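Serpin-ZX (Arabidopsis thaliana, PDB 3LE2) inhibits target proteases such as metacaspase-9 by offering its reactive centre loop for cleavage and trapping the enzyme covalently, which limits programmed cell death. Local coordinates at residues A[82-87]-A[232-237]. Sequence-based numbering, arbitrary orientation.
Sequences VLADGS and DKRQFS. With ACT (acetate ion), chain C.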
loop_
_atom_site.group_PDB
_atom_site.type_symbol
_atom_site.label_atom_id
_atom_site.label_comp_id
_atom_site.label_asym_id
_atom_site.label_seq_id
_atom_site.Cartn_x
_atom_site.Cartn_y
_atom_site.Cartn_z
ATOM N N VAL A 82 -10.325 -8.153 -1.659
ATOM C CA VAL A 82 -9.383 -7.781 -0.615
ATOM C C VAL A 82 -9.541 -6.291 -0.296
ATOM O O VAL A 82 -9.399 -5.871 0.847
ATOM C CB VAL A 82 -7.936 -8.081 -1.043
ATOM C CG1 VAL A 82 -6.928 -7.399 -0.093
ATOM C CG2 VAL A 82 -7.703 -9.590 -1.101
ATOM N N LEU A 83 -9.862 -5.503 -1.315
ATOM C CA LEU A 83 -9.956 -4.058 -1.167
ATOM C C LEU A 83 -11.352 -3.590 -0.763
ATOM O O LEU A 83 -11.547 -2.419 -0.494
ATOM C CB LEU A 83 -9.524 -3.358 -2.454
ATOM C CG LEU A 83 -8.029 -3.451 -2.747
ATOM C CD1 LEU A 83 -7.629 -2.498 -3.849
ATOM C CD2 LEU A 83 -7.225 -3.188 -1.471
ATOM N N ALA A 84 -12.306 -4.516 -0.721
ATOM C CA ALA A 84 -13.679 -4.206 -0.347
ATOM C C ALA A 84 -13.742 -3.700 1.082
ATOM O O ALA A 84 -12.938 -4.094 1.916
ATOM C CB ALA A 84 -14.566 -5.452 -0.502
ATOM N N ASP A 85 -14.706 -2.833 1.363
ATOM C CA ASP A 85 -14.932 -2.355 2.720
ATOM C C ASP A 85 -15.383 -3.511 3.616
ATOM O O ASP A 85 -16.182 -4.360 3.212
ATOM C CB ASP A 85 -15.996 -1.259 2.707
ATOM C CG ASP A 85 -16.221 -0.650 4.077
ATOM O OD1 ASP A 85 -15.339 -0.781 4.955
ATOM O OD2 ASP A 85 -17.289 -0.033 4.269
ATOM N N GLY A 86 -14.876 -3.553 4.835
ATOM C CA GLY A 86 -15.244 -4.635 5.719
ATOM C C GLY A 86 -16.101 -4.160 6.864
ATOM O O GLY A 86 -16.561 -4.963 7.669
ATOM N N SER A 87 -16.323 -2.851 6.935
ATOM C CA SER A 87 -17.011 -2.268 8.078
ATOM C C SER A 87 -18.446 -2.777 8.227
ATOM O O SER A 87 -18.911 -3.000 9.344
ATOM C CB SER A 87 -16.988 -0.743 8.003
ATOM O OG SER A 87 -17.562 -0.291 6.790
ATOM N N ASP A 232 -16.041 -10.333 8.959
ATOM C CA ASP A 232 -15.229 -10.257 7.761
ATOM C C ASP A 232 -14.362 -11.514 7.700
ATOM O O ASP A 232 -13.744 -11.899 8.695
ATOM C CB ASP A 232 -14.363 -8.995 7.809
ATOM C CG ASP A 232 -13.787 -8.629 6.461
ATOM O OD1 ASP A 232 -13.764 -9.492 5.552
ATOM O OD2 ASP A 232 -13.352 -7.467 6.317
ATOM N N LYS A 233 -14.337 -12.161 6.538
ATOM C CA LYS A 233 -13.525 -13.365 6.336
ATOM C C LYS A 233 -12.038 -13.028 6.199
ATOM O O LYS A 233 -11.165 -13.843 6.511
ATOM C CB LYS A 233 -13.975 -14.104 5.075
ATOM C CG LYS A 233 -15.318 -14.815 5.174
ATOM C CD LYS A 233 -15.410 -15.902 4.101
ATOM C CE LYS A 233 -16.623 -16.803 4.280
ATOM N NZ LYS A 233 -16.566 -17.973 3.353
ATOM N N ARG A 234 -11.752 -11.829 5.708
ATOM C CA ARG A 234 -10.372 -11.413 5.535
ATOM C C ARG A 234 -9.693 -11.225 6.881
ATOM O O ARG A 234 -10.335 -10.878 7.871
ATOM C CB ARG A 234 -10.308 -10.150 4.686
ATOM C CG ARG A 234 -10.905 -10.381 3.307
ATOM C CD ARG A 234 -11.277 -9.095 2.608
ATOM N NE ARG A 234 -12.178 -8.271 3.400
ATOM C CZ ARG A 234 -12.409 -6.992 3.133
ATOM N NH1 ARG A 234 -11.798 -6.429 2.103
ATOM N NH2 ARG A 234 -13.238 -6.278 3.882
ATOM N N GLN A 235 -8.400 -11.502 6.922
ATOM C CA GLN A 235 -7.622 -11.265 8.124
ATOM C C GLN A 235 -6.494 -10.284 7.820
ATOM O O GLN A 235 -5.504 -10.636 7.173
ATOM C CB GLN A 235 -7.051 -12.573 8.686
ATOM C CG GLN A 235 -6.108 -12.340 9.887
ATOM C CD GLN A 235 -6.800 -11.618 11.041
ATOM O OE1 GLN A 235 -6.487 -10.465 11.365
ATOM N NE2 GLN A 235 -7.760 -12.297 11.661
ATOM N N PHE A 236 -6.641 -9.053 8.291
ATOM C CA PHE A 236 -5.620 -8.045 8.053
ATOM C C PHE A 236 -4.689 -7.981 9.244
ATOM O O PHE A 236 -5.109 -8.188 10.376
ATOM C CB PHE A 236 -6.262 -6.674 7.849
ATOM C CG PHE A 236 -7.171 -6.594 6.657
ATOM C CD1 PHE A 236 -8.544 -6.722 6.805
ATOM C CD2 PHE A 236 -6.653 -6.373 5.391
ATOM C CE1 PHE A 236 -9.382 -6.644 5.712
ATOM C CE2 PHE A 236 -7.489 -6.279 4.285
ATOM C CZ PHE A 236 -8.853 -6.414 4.445
ATOM N N SER A 237 -3.421 -7.698 8.982
ATOM C CA SER A 237 -2.457 -7.407 10.042
ATOM C C SER A 237 -1.495 -6.318 9.579
ATOM O O SER A 237 -1.343 -6.061 8.379
ATOM C CB SER A 237 -1.661 -8.659 10.426
ATOM O OG SER A 237 -2.531 -9.729 10.726
HETATM C C ACT C . 0.295 -12.399 12.623
HETATM O O ACT C . -0.482 -11.409 12.730
HETATM O OXT ACT C . 1.527 -12.156 12.665
HETATM C CH3 ACT C . -0.215 -13.804 12.461
#
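Arg234 reaches across to the carbonyl oxygen of Ala84, the first residue past helix 68-83, and so ties the end of that helix in the serpin fold to the turn entering strand 236-243. Its guanidinium works end-on here, with both terminal nitrogens meeting one atom. Arg234 NH1 lies 2.6 Å from Ala84 O (N-H...O 151°). Arg234 NH2 is 3.0 Å from Ala84 O, in a more bent bond (132°). Both donors approach from the same face of the Ala84 carbonyl plane, while the oxygen itself stays nearly in the guanidinium plane. Val82 O sits at that same edge, 2.8 Å from Arg234 NH1.

Asp232 holds the adjoining edge of the guanidinium, side-on, and NH2 serves both partners. Arg234 NE donates to the syn lone pair of Asp232 OD1 at 2.9 Å, almost straight, and Arg234 NH2 forms a salt bridge to Asp232 OD2. Asp232 OD1 also accepts Arg234 N, from above the carboxylate plane, which closes an Asx turn.

Packing is tight here: Phe236 CZ lies 3.6 Å above the guanidinium plane of Arg234, toward its rim, and Gly86 CA comes within 3.2 Å of Arg234 NH2. Phe236 also touches Leu383 and Glu376 of neighbouring strands. Away from this buried centre the contact thins out. Ala84 is partly exposed, and its CB comes only to 3.9 Å from Arg234 NH1. The side chain of Asp85 leaves the backbone away from residues 232-237, and its OD2 makes a salt bridge with Lys93. Asp85 OD1 receives Ser87 N at 3.0 Å, from above the carboxylate plane, in a second Asx turn.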